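Local coordinates for Rod shape-determining protein (MreC) (Helicobacter pylori, PDB 5LP5) that is a rod shape-determining protein that binds penicillin-binding protein 2 in a core cell wall synthesis complex and probably contributes to rod cell shape, at residues C[124-135]-C[237-248]; C[159-169]-C[180-189]. All coordinates share one frame; numbering follows the deposited sequence.

Contact 1: C[124-135]-C[237-248]; sequences KIYGLVSHNQAI and LLRHVFLSDVKN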
loop_
_atom_site.group_PDB
_atom_site.type_symbol
_atom_site.label_atom_id
_atom_site.label_comp_id
_atom_site.label_asym_id
_atom_site.label_seq_id
_atom_site.Cartn_x
_atom_site.Cartn_y
_atom_site.Cartn_z
ATOM N N LYS C 124 -5.316 29.328 -15.793
ATOM C CA LYS C 124 -6.291 28.294 -15.528
ATOM C C LYS C 124 -6.171 27.277 -16.637
ATOM O O LYS C 124 -6.021 27.653 -17.806
ATOM C CB LYS C 124 -7.702 28.855 -15.498
ATOM C CG LYS C 124 -8.730 27.835 -15.036
ATOM C CD LYS C 124 -10.145 28.372 -15.136
ATOM C CE LYS C 124 -11.144 27.269 -14.841
ATOM N NZ LYS C 124 -12.528 27.720 -14.895
ATOM N N ILE C 125 -6.219 26.003 -16.274
ATOM C CA ILE C 125 -6.108 24.934 -17.248
ATOM C C ILE C 125 -7.484 24.488 -17.739
ATOM O O ILE C 125 -8.293 23.982 -16.961
ATOM C CB ILE C 125 -5.404 23.712 -16.648
ATOM C CG1 ILE C 125 -4.007 24.074 -16.167
ATOM C CG2 ILE C 125 -5.333 22.592 -17.663
ATOM C CD1 ILE C 125 -3.488 23.129 -15.106
ATOM N N TYR C 126 -7.729 24.671 -19.032
ATOM C CA TYR C 126 -8.989 24.313 -19.667
ATOM C C TYR C 126 -8.846 23.012 -20.428
ATOM O O TYR C 126 -7.753 22.633 -20.795
ATOM C CB TYR C 126 -9.428 25.426 -20.631
ATOM C CG TYR C 126 -9.705 26.749 -19.954
ATOM C CD1 TYR C 126 -10.905 26.978 -19.295
ATOM C CD2 TYR C 126 -8.755 27.763 -19.942
ATOM C CE1 TYR C 126 -11.157 28.185 -18.658
ATOM C CE2 TYR C 126 -9.004 28.973 -19.312
ATOM C CZ TYR C 126 -10.208 29.182 -18.668
ATOM O OH TYR C 126 -10.484 30.366 -18.028
ATOM N N GLY C 127 -9.961 22.327 -20.644
ATOM C CA GLY C 127 -9.972 21.086 -21.418
ATOM C C GLY C 127 -10.334 21.380 -22.857
ATOM O O GLY C 127 -11.061 22.325 -23.139
ATOM N N LEU C 128 -9.804 20.571 -23.769
ATOM C CA LEU C 128 -10.145 20.630 -25.193
ATOM C C LEU C 128 -10.868 19.361 -25.648
ATOM O O LEU C 128 -10.430 18.248 -25.377
ATOM C CB LEU C 128 -8.902 20.846 -26.055
ATOM C CG LEU C 128 -8.200 22.225 -25.937
ATOM C CD1 LEU C 128 -6.947 22.266 -26.793
ATOM C CD2 LEU C 128 -9.179 23.315 -26.346
ATOM N N VAL C 129 -11.978 19.555 -26.352
ATOM C CA VAL C 129 -12.843 18.480 -26.812
ATOM C C VAL C 129 -13.094 18.681 -28.298
ATOM O O VAL C 129 -13.290 19.812 -28.731
ATOM C CB VAL C 129 -14.196 18.536 -26.056
ATOM C CG1 VAL C 129 -15.166 17.476 -26.549
ATOM C CG2 VAL C 129 -13.962 18.338 -24.578
ATOM N N SER C 130 -13.089 17.589 -29.071
ATOM C CA SER C 130 -13.480 17.668 -30.467
ATOM C C SER C 130 -14.698 16.816 -30.795
ATOM O O SER C 130 -15.840 17.278 -30.648
ATOM C CB SER C 130 -12.328 17.436 -31.433
ATOM O OG SER C 130 -12.711 17.836 -32.748
ATOM N N HIS C 131 -14.504 15.608 -31.275
ATOM C CA HIS C 131 -15.664 14.853 -31.747
ATOM C C HIS C 131 -16.141 14.023 -30.587
ATOM O O HIS C 131 -15.976 12.811 -30.574
ATOM C CB HIS C 131 -15.309 14.004 -32.962
ATOM C CG HIS C 131 -15.167 14.795 -34.224
ATOM N ND1 HIS C 131 -14.414 15.948 -34.306
ATOM C CD2 HIS C 131 -15.678 14.589 -35.464
ATOM C CE1 HIS C 131 -14.484 16.427 -35.538
ATOM N NE2 HIS C 131 -15.245 15.621 -36.261
ATOM N N ASN C 132 -16.705 14.715 -29.602
ATOM C CA ASN C 132 -17.091 14.135 -28.318
ATOM C C ASN C 132 -15.992 13.333 -27.650
ATOM O O ASN C 132 -16.255 12.281 -27.057
ATOM C CB ASN C 132 -18.346 13.307 -28.488
ATOM C CG ASN C 132 -19.593 14.129 -28.304
ATOM O OD1 ASN C 132 -19.709 14.854 -27.290
ATOM N ND2 ASN C 132 -20.551 14.004 -29.249
ATOM N N GLN C 133 -14.778 13.876 -27.736
ATOM C CA GLN C 133 -13.566 13.222 -27.242
ATOM C C GLN C 133 -12.594 14.252 -26.626
ATOM O O GLN C 133 -12.553 15.387 -27.049
ATOM C CB GLN C 133 -12.891 12.427 -28.384
ATOM C CG GLN C 133 -11.707 11.585 -27.969
ATOM C CD GLN C 133 -11.185 10.671 -29.084
ATOM O OE1 GLN C 133 -10.177 9.949 -28.893
ATOM N NE2 GLN C 133 -11.891 10.645 -30.224
ATOM N N ALA C 134 -11.811 13.844 -25.624
ATOM C CA ALA C 134 -10.755 14.691 -25.085
ATOM C C ALA C 134 -9.521 14.634 -25.983
ATOM O O ALA C 134 -8.955 13.530 -26.218
ATOM C CB ALA C 134 -10.412 14.263 -23.673
ATOM N N ILE C 135 -9.095 15.799 -26.479
ATOM C CA ILE C 135 -7.865 15.921 -27.301
ATOM C C ILE C 135 -6.686 16.539 -26.569
ATOM O O ILE C 135 -5.555 16.380 -27.000
ATOM C CB ILE C 135 -8.087 16.711 -28.614
ATOM C CG1 ILE C 135 -8.484 18.180 -28.335
ATOM C CG2 ILE C 135 -9.147 16.026 -29.451
ATOM C CD1 ILE C 135 -8.503 19.057 -29.579
ATOM N N LEU C 237 -10.000 15.833 -36.005
ATOM C CA LEU C 237 -10.405 16.333 -34.689
ATOM C C LEU C 237 -9.711 17.614 -34.251
ATOM O O LEU C 237 -9.879 18.023 -33.104
ATOM C CB LEU C 237 -10.185 15.246 -33.619
ATOM C CG LEU C 237 -11.363 14.275 -33.411
ATOM C CD1 LEU C 237 -11.579 13.368 -34.604
ATOM C CD2 LEU C 237 -11.162 13.446 -32.150
ATOM N N LEU C 238 -8.902 18.225 -35.115
ATOM C CA LEU C 238 -8.316 19.509 -34.783
ATOM C C LEU C 238 -9.199 20.637 -35.294
ATOM O O LEU C 238 -8.997 21.804 -34.968
ATOM C CB LEU C 238 -6.859 19.581 -35.236
ATOM C CG LEU C 238 -5.887 18.898 -34.253
ATOM C CD1 LEU C 238 -4.448 18.897 -34.757
ATOM C CD2 LEU C 238 -5.917 19.527 -32.863
ATOM N N ARG C 239 -10.214 20.282 -36.080
ATOM C CA ARG C 239 -11.299 21.217 -36.381
ATOM C C ARG C 239 -12.531 20.847 -35.572
ATOM O O ARG C 239 -12.661 19.725 -35.096
ATOM C CB ARG C 239 -11.585 21.264 -37.879
ATOM C CG ARG C 239 -10.438 21.945 -38.636
ATOM C CD ARG C 239 -10.679 22.131 -40.119
ATOM N NE ARG C 239 -11.219 20.930 -40.780
ATOM C CZ ARG C 239 -10.505 19.945 -41.333
ATOM N NH1 ARG C 239 -9.179 19.952 -41.307
ATOM N NH2 ARG C 239 -11.140 18.932 -41.909
ATOM N N HIS C 240 -13.424 21.821 -35.404
ATOM C CA HIS C 240 -14.642 21.676 -34.595
ATOM C C HIS C 240 -14.344 21.495 -33.107
ATOM O O HIS C 240 -14.882 20.581 -32.482
ATOM C CB HIS C 240 -15.512 20.526 -35.101
ATOM C CG HIS C 240 -15.996 20.701 -36.507
ATOM N ND1 HIS C 240 -16.764 21.780 -36.906
ATOM C CD2 HIS C 240 -15.851 19.916 -37.604
ATOM C CE1 HIS C 240 -17.044 21.666 -38.193
ATOM N NE2 HIS C 240 -16.506 20.544 -38.639
ATOM N N VAL C 241 -13.497 22.375 -32.563
ATOM C CA VAL C 241 -12.951 22.215 -31.222
ATOM C C VAL C 241 -13.637 23.132 -30.228
ATOM O O VAL C 241 -13.858 24.303 -30.521
ATOM C CB VAL C 241 -11.442 22.488 -31.187
ATOM C CG1 VAL C 241 -10.904 22.413 -29.759
ATOM C CG2 VAL C 241 -10.706 21.516 -32.098
ATOM N N PHE C 242 -13.964 22.576 -29.059
ATOM C CA PHE C 242 -14.625 23.303 -27.982
ATOM C C PHE C 242 -13.739 23.355 -26.729
ATOM O O PHE C 242 -13.118 22.371 -26.357
ATOM C CB PHE C 242 -15.945 22.611 -27.642
ATOM C CG PHE C 242 -16.977 22.706 -28.724
ATOM C CD1 PHE C 242 -17.884 23.747 -28.736
ATOM C CD2 PHE C 242 -17.076 21.741 -29.697
ATOM C CE1 PHE C 242 -18.849 23.841 -29.722
ATOM C CE2 PHE C 242 -18.039 21.825 -30.699
ATOM C CZ PHE C 242 -18.926 22.879 -30.708
ATOM N N LEU C 243 -13.730 24.499 -26.061
ATOM C CA LEU C 243 -12.980 24.687 -24.824
ATOM C C LEU C 243 -13.844 24.369 -23.633
ATOM O O LEU C 243 -14.979 24.846 -23.526
ATOM C CB LEU C 243 -12.529 26.141 -24.716
ATOM C CG LEU C 243 -11.546 26.490 -23.606
ATOM C CD1 LEU C 243 -10.130 26.079 -23.963
ATOM C CD2 LEU C 243 -11.526 28.004 -23.436
ATOM N N SER C 244 -13.313 23.594 -22.701
ATOM C CA SER C 244 -14.082 23.183 -21.523
ATOM C C SER C 244 -13.786 24.031 -20.302
ATOM O O SER C 244 -12.718 23.906 -19.729
ATOM C CB SER C 244 -13.790 21.730 -21.189
ATOM O OG SER C 244 -14.359 21.426 -19.933
ATOM N N ASP C 245 -14.754 24.862 -19.904
ATOM C CA ASP C 245 -14.619 25.787 -18.774
ATOM C C ASP C 245 -15.492 25.317 -17.601
ATOM O O ASP C 245 -16.713 25.522 -17.625
ATOM C CB ASP C 245 -15.020 27.204 -19.218
ATOM C CG ASP C 245 -14.772 28.280 -18.119
ATOM O OD1 ASP C 245 -14.483 27.960 -16.977
ATOM O OD2 ASP C 245 -14.852 29.475 -18.367
ATOM N N VAL C 246 -14.873 24.703 -16.592
ATOM C CA VAL C 246 -15.598 24.205 -15.403
ATOM C C VAL C 246 -15.531 25.272 -14.324
ATOM O O VAL C 246 -14.443 25.683 -13.948
ATOM C CB VAL C 246 -14.944 22.920 -14.853
ATOM C CG1 VAL C 246 -15.565 22.519 -13.539
ATOM C CG2 VAL C 246 -15.053 21.769 -15.841
ATOM N N LYS C 247 -16.693 25.722 -13.872
ATOM C CA LYS C 247 -16.771 26.911 -13.043
ATOM C C LYS C 247 -16.006 26.667 -11.736
ATOM O O LYS C 247 -16.252 25.678 -11.036
ATOM C CB LYS C 247 -18.240 27.354 -12.837
ATOM C CG LYS C 247 -18.878 27.956 -14.102
ATOM C CD LYS C 247 -18.215 29.277 -14.548
ATOM C CE LYS C 247 -17.966 29.359 -16.062
ATOM N NZ LYS C 247 -17.314 30.646 -16.464
ATOM N N ASN C 248 -15.036 27.543 -11.449
ATOM C CA ASN C 248 -14.070 27.279 -10.381
ATOM C C ASN C 248 -14.618 27.751 -9.062
ATOM O O ASN C 248 -15.818 27.971 -8.948
ATOM C CB ASN C 248 -12.655 27.844 -10.685
ATOM C CG ASN C 248 -12.666 29.256 -11.249
ATOM O OD1 ASN C 248 -13.718 29.866 -11.425
ATOM N ND2 ASN C 248 -11.475 29.777 -11.539
#
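G127 and V129 pair with S244 and F242 in the antiparallel ladder that adds the last strand, 241-246, to the first six-stranded beta barrel. V129 N donates to F242 O at 3.0 Å, and F242 N returns a nearly straight bond to V129 O (N-H...O 177°). S244 N bonds to G127 O; the reciprocal bond is weak. L128 and L243 form a non-hydrogen-bonded pair, and their methyls L128 CD2 and L243 CD1 meet at 3.8 Å. L243 also covers one face of the Y126 ring with CD2, while K124 CG lies over the opposite face. The K124 chain is extended, with CG anti to the backbone N (chi1 -172°). This carries K124 NZ past the ring to D245 OD1 at 2.9 Å, on the syn side of the carboxylate, in a salt bridge. K124 NZ also bonds to V246 O from above the carbonyl plane, at 3.0 Å. K247 joins the network through a weak bond to D245 OD2. At the other end, S130 OG donates to L237 O at 2.9 Å and accepts from H131 ND1. The latter bond lies in the ring plane and restrains the imidazole's rotation, while L237 CD1 makes a CH-pi contact over its face. Strand 134-141 flanks 125-129 on its other side, and V241 makes a backbone hydrogen bond with T98 of strand 93-103, closing the barrel.

Contact 2: C[159-169]-C[180-189]; sequences VMIGQNQVLGF and VDFIVPSAEI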
loop_
_atom_site.group_PDB
_atom_site.type_symbol
_atom_site.label_atom_id
_atom_site.label_comp_id
_atom_site.label_asym_id
_atom_site.label_seq_id
_atom_site.Cartn_x
_atom_site.Cartn_y
_atom_site.Cartn_z
ATOM N N VAL C 159 -8.687 11.001 -15.319
ATOM C CA VAL C 159 -9.596 10.081 -16.011
ATOM C C VAL C 159 -10.043 8.922 -15.108
ATOM O O VAL C 159 -9.461 8.691 -14.038
ATOM C CB VAL C 159 -8.961 9.521 -17.283
ATOM C CG1 VAL C 159 -8.666 10.653 -18.250
ATOM C CG2 VAL C 159 -7.713 8.702 -16.968
ATOM N N MET C 160 -11.089 8.220 -15.532
ATOM C CA MET C 160 -11.602 7.035 -14.826
ATOM C C MET C 160 -11.875 5.874 -15.782
ATOM O O MET C 160 -12.354 6.064 -16.888
ATOM C CB MET C 160 -12.876 7.370 -14.043
ATOM C CG MET C 160 -14.023 7.908 -14.894
ATOM S SD MET C 160 -15.312 8.527 -13.817
ATOM C CE MET C 160 -16.543 8.986 -15.026
ATOM N N ILE C 161 -11.585 4.664 -15.332
ATOM C CA ILE C 161 -11.585 3.478 -16.183
ATOM C C ILE C 161 -12.707 2.510 -15.814
ATOM O O ILE C 161 -12.918 2.196 -14.637
ATOM C CB ILE C 161 -10.247 2.738 -16.072
ATOM C CG1 ILE C 161 -9.116 3.656 -16.526
ATOM C CG2 ILE C 161 -10.247 1.478 -16.923
ATOM C CD1 ILE C 161 -7.712 3.148 -16.246
ATOM N N GLY C 162 -13.419 2.027 -16.828
ATOM C CA GLY C 162 -14.427 0.996 -16.615
ATOM C C GLY C 162 -15.605 1.441 -15.740
ATOM O O GLY C 162 -15.733 2.600 -15.401
ATOM N N GLN C 163 -16.459 0.502 -15.368
ATOM C CA GLN C 163 -17.688 0.814 -14.620
ATOM C C GLN C 163 -17.452 1.060 -13.150
ATOM O O GLN C 163 -18.268 1.695 -12.505
ATOM C CB GLN C 163 -18.733 -0.291 -14.760
ATOM C CG GLN C 163 -19.072 -0.612 -16.214
ATOM C CD GLN C 163 -20.572 -0.745 -16.520
ATOM O OE1 GLN C 163 -21.005 -0.319 -17.596
ATOM N NE2 GLN C 163 -21.365 -1.325 -15.580
ATOM N N ASN C 164 -16.352 0.554 -12.604
ATOM C CA ASN C 164 -15.964 0.878 -11.227
ATOM C C ASN C 164 -15.157 2.176 -11.137
ATOM O O ASN C 164 -14.663 2.533 -10.063
ATOM C CB ASN C 164 -15.206 -0.277 -10.598
ATOM C CG ASN C 164 -16.076 -1.514 -10.463
ATOM O OD1 ASN C 164 -15.675 -2.619 -10.845
ATOM N ND2 ASN C 164 -17.288 -1.336 -9.941
ATOM N N GLN C 165 -15.041 2.881 -12.261
ATOM C CA GLN C 165 -14.466 4.225 -12.309
ATOM C C GLN C 165 -13.108 4.289 -11.624
ATOM O O GLN C 165 -12.883 5.131 -10.766
ATOM C CB GLN C 165 -15.466 5.241 -11.731
ATOM C CG GLN C 165 -16.851 5.100 -12.347
ATOM C CD GLN C 165 -17.839 6.183 -11.953
ATOM O OE1 GLN C 165 -17.959 6.528 -10.789
ATOM N NE2 GLN C 165 -18.601 6.679 -12.931
ATOM N N VAL C 166 -12.213 3.386 -12.010
ATOM C CA VAL C 166 -10.861 3.343 -11.483
ATOM C C VAL C 166 -10.093 4.600 -11.944
ATOM O O VAL C 166 -10.071 4.935 -13.131
ATOM C CB VAL C 166 -10.131 2.092 -11.966
ATOM C CG1 VAL C 166 -8.654 2.165 -11.648
ATOM C CG2 VAL C 166 -10.735 0.854 -11.346
ATOM N N LEU C 167 -9.456 5.289 -10.994
ATOM C CA LEU C 167 -8.890 6.615 -11.236
ATOM C C LEU C 167 -7.421 6.558 -11.620
ATOM O O LEU C 167 -6.680 5.695 -11.153
ATOM C CB LEU C 167 -9.043 7.465 -9.979
ATOM C CG LEU C 167 -10.500 7.895 -9.664
ATOM C CD1 LEU C 167 -10.621 8.548 -8.288
ATOM C CD2 LEU C 167 -11.086 8.795 -10.784
ATOM N N GLY C 168 -7.013 7.468 -12.488
ATOM C CA GLY C 168 -5.611 7.634 -12.841
ATOM C C GLY C 168 -5.391 9.035 -13.398
ATOM O O GLY C 168 -6.317 9.859 -13.409
ATOM N N PHE C 169 -4.166 9.309 -13.849
ATOM C CA PHE C 169 -3.866 10.590 -14.504
ATOM C C PHE C 169 -3.219 10.404 -15.850
ATOM O O PHE C 169 -2.382 9.513 -16.031
ATOM C CB PHE C 169 -2.955 11.461 -13.647
ATOM C CG PHE C 169 -3.580 11.920 -12.362
ATOM C CD1 PHE C 169 -4.441 13.011 -12.353
ATOM C CD2 PHE C 169 -3.293 11.280 -11.164
ATOM C CE1 PHE C 169 -5.007 13.446 -11.176
ATOM C CE2 PHE C 169 -3.870 11.708 -9.992
ATOM C CZ PHE C 169 -4.723 12.799 -9.999
ATOM N N VAL C 180 -2.504 6.141 -19.111
ATOM C CA VAL C 180 -3.064 6.450 -17.795
ATOM C C VAL C 180 -2.099 5.939 -16.736
ATOM O O VAL C 180 -1.775 4.753 -16.677
ATOM C CB VAL C 180 -4.445 5.812 -17.562
ATOM C CG1 VAL C 180 -4.967 6.169 -16.188
ATOM C CG2 VAL C 180 -5.432 6.241 -18.637
ATOM N N ASP C 181 -1.659 6.844 -15.893
ATOM C CA ASP C 181 -0.655 6.557 -14.882
ATOM C C ASP C 181 -1.274 6.561 -13.488
ATOM O O ASP C 181 -2.380 7.077 -13.291
ATOM C CB ASP C 181 0.441 7.631 -14.971
ATOM C CG ASP C 181 1.699 7.124 -15.618
ATOM O OD1 ASP C 181 2.094 5.994 -15.242
ATOM O OD2 ASP C 181 2.278 7.847 -16.477
ATOM N N PHE C 182 -0.541 5.962 -12.555
ATOM C CA PHE C 182 -0.819 6.048 -11.115
ATOM C C PHE C 182 -2.098 5.374 -10.622
ATOM O O PHE C 182 -2.761 5.843 -9.711
ATOM C CB PHE C 182 -0.749 7.494 -10.634
ATOM C CG PHE C 182 0.462 8.242 -11.121
ATOM C CD1 PHE C 182 1.746 7.693 -11.032
ATOM C CD2 PHE C 182 0.298 9.466 -11.755
ATOM C CE1 PHE C 182 2.837 8.388 -11.516
ATOM C CE2 PHE C 182 1.396 10.185 -12.211
ATOM C CZ PHE C 182 2.667 9.644 -12.092
ATOM N N ILE C 183 -2.384 4.219 -11.188
ATOM C CA ILE C 183 -3.542 3.405 -10.826
ATOM C C ILE C 183 -3.200 2.449 -9.682
ATOM O O ILE C 183 -2.125 1.837 -9.664
ATOM C CB ILE C 183 -3.963 2.549 -12.023
ATOM C CG1 ILE C 183 -4.146 3.414 -13.267
ATOM C CG2 ILE C 183 -5.217 1.761 -11.740
ATOM C CD1 ILE C 183 -4.182 2.635 -14.573
ATOM N N VAL C 184 -4.127 2.287 -8.754
ATOM C CA VAL C 184 -3.891 1.388 -7.614
ATOM C C VAL C 184 -3.645 -0.034 -8.091
ATOM O O VAL C 184 -4.315 -0.505 -8.977
ATOM C CB VAL C 184 -5.054 1.410 -6.576
ATOM C CG1 VAL C 184 -5.255 2.794 -5.996
ATOM C CG2 VAL C 184 -6.352 0.996 -7.203
ATOM N N PRO C 185 -2.679 -0.732 -7.498
ATOM C CA PRO C 185 -2.329 -2.061 -7.998
ATOM C C PRO C 185 -3.431 -3.110 -7.811
ATOM O O PRO C 185 -3.470 -4.097 -8.546
ATOM C CB PRO C 185 -1.084 -2.444 -7.172
ATOM C CG PRO C 185 -0.656 -1.190 -6.503
ATOM C CD PRO C 185 -1.909 -0.394 -6.297
ATOM N N SER C 186 -4.334 -2.889 -6.863
ATOM C CA SER C 186 -5.393 -3.856 -6.608
ATOM C C SER C 186 -6.579 -3.722 -7.548
ATOM O O SER C 186 -7.486 -4.538 -7.474
ATOM C CB SER C 186 -5.894 -3.720 -5.169
ATOM O OG SER C 186 -6.518 -2.468 -4.952
ATOM N N ALA C 187 -6.567 -2.713 -8.420
ATOM C CA ALA C 187 -7.713 -2.392 -9.278
ATOM C C ALA C 187 -7.859 -3.353 -10.429
ATOM O O ALA C 187 -6.874 -3.832 -10.989
ATOM C CB ALA C 187 -7.598 -0.990 -9.836
ATOM N N GLU C 188 -9.117 -3.617 -10.786
ATOM C CA GLU C 188 -9.440 -4.608 -11.801
ATOM C C GLU C 188 -9.718 -3.900 -13.105
ATOM O O GLU C 188 -10.758 -3.267 -13.267
ATOM C CB GLU C 188 -10.632 -5.444 -11.371
ATOM C CG GLU C 188 -10.265 -6.498 -10.349
ATOM C CD GLU C 188 -11.446 -7.326 -9.921
ATOM O OE1 GLU C 188 -12.571 -6.780 -9.842
ATOM O OE2 GLU C 188 -11.238 -8.533 -9.652
ATOM N N ILE C 189 -8.761 -4.004 -14.020
ATOM C CA ILE C 189 -8.883 -3.417 -15.356
ATOM C C ILE C 189 -8.821 -4.499 -16.418
ATOM O O ILE C 189 -8.119 -5.477 -16.248
ATOM C CB ILE C 189 -7.716 -2.462 -15.636
ATOM C CG1 ILE C 189 -7.586 -1.392 -14.570
ATOM C CG2 ILE C 189 -7.869 -1.819 -17.006
ATOM C CD1 ILE C 189 -6.282 -0.641 -14.718
HETATM O O HOH W 1 -13.197 -2.537 -12.425
#
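V159 and V180 reach toward each other tip to tip, with V159 CG2 meeting V180 CG2 at 3.7 Å. I161 runs past V180 in the opposite direction and crosses I183 at about a right angle, with I161 CD1 3.9 Å from I183 CD1. The other branch, I161 CG2, meets I189 CG2 at 4.1 Å in an oblique crossing. V166 also crosses I183 at about a right angle. V166 CG1, anti to the backbone N (chi1 169°), lies 3.5 Å from I183 CG2 and 3.8 Å from A187 CB. G168 has no side chain, which lets V180 CG1 lie against its CA. The backbones belong to three consecutive strands of the second barrel, in which 166-172 is flanked by 158-161 and 178-183. A type I turn from G162 to Q165 with a G1 beta bulge (Q165 and V166 facing I161) connects strands 158-161 and 166-172. Across the second hairpin F169 and D181 are a hydrogen-bonded pair: F169 N to D181 O is 2.9 Å and D181 N to F169 O is 2.8 Å. F169 and F182 also cross at about a right angle. The CD2 atom of F169 meets the edge of the F182 ring, near its plane, and D181 CB covers one face of that ring over the centre. Both phenylalanines lie at the interface with PBP2: F169 stacks on Y134 of the PBP2 chain, and F182 O accepts a hydrogen bond from Y127 of that chain. Farther along, a water donates to both N164 OD1 and E188 O and links the turn G162-Q165 to the backbone just past the turn V184-A187.

In the fold
From the start of the modelled chain, residues first build most of one barrel. The chain passes through 124-135 there, then leaves strand 144-149 to form the second barrel. Contact 2 closes a short loop in that second barrel, with ten residues between 159-169 and 180-189. The chain then completes the second barrel and returns to the first, where 237-248 meets 124-135. Contact 1 thus closes a loop of 101 residues, and contact 2 is nested inside it. The two do not touch: their centres are about 22 Å apart, on opposite sides of the chain's centre. Contact 1 brings the C-terminal strand back to complete the first barrel, whereas contact 2 holds adjacent strands of the second together.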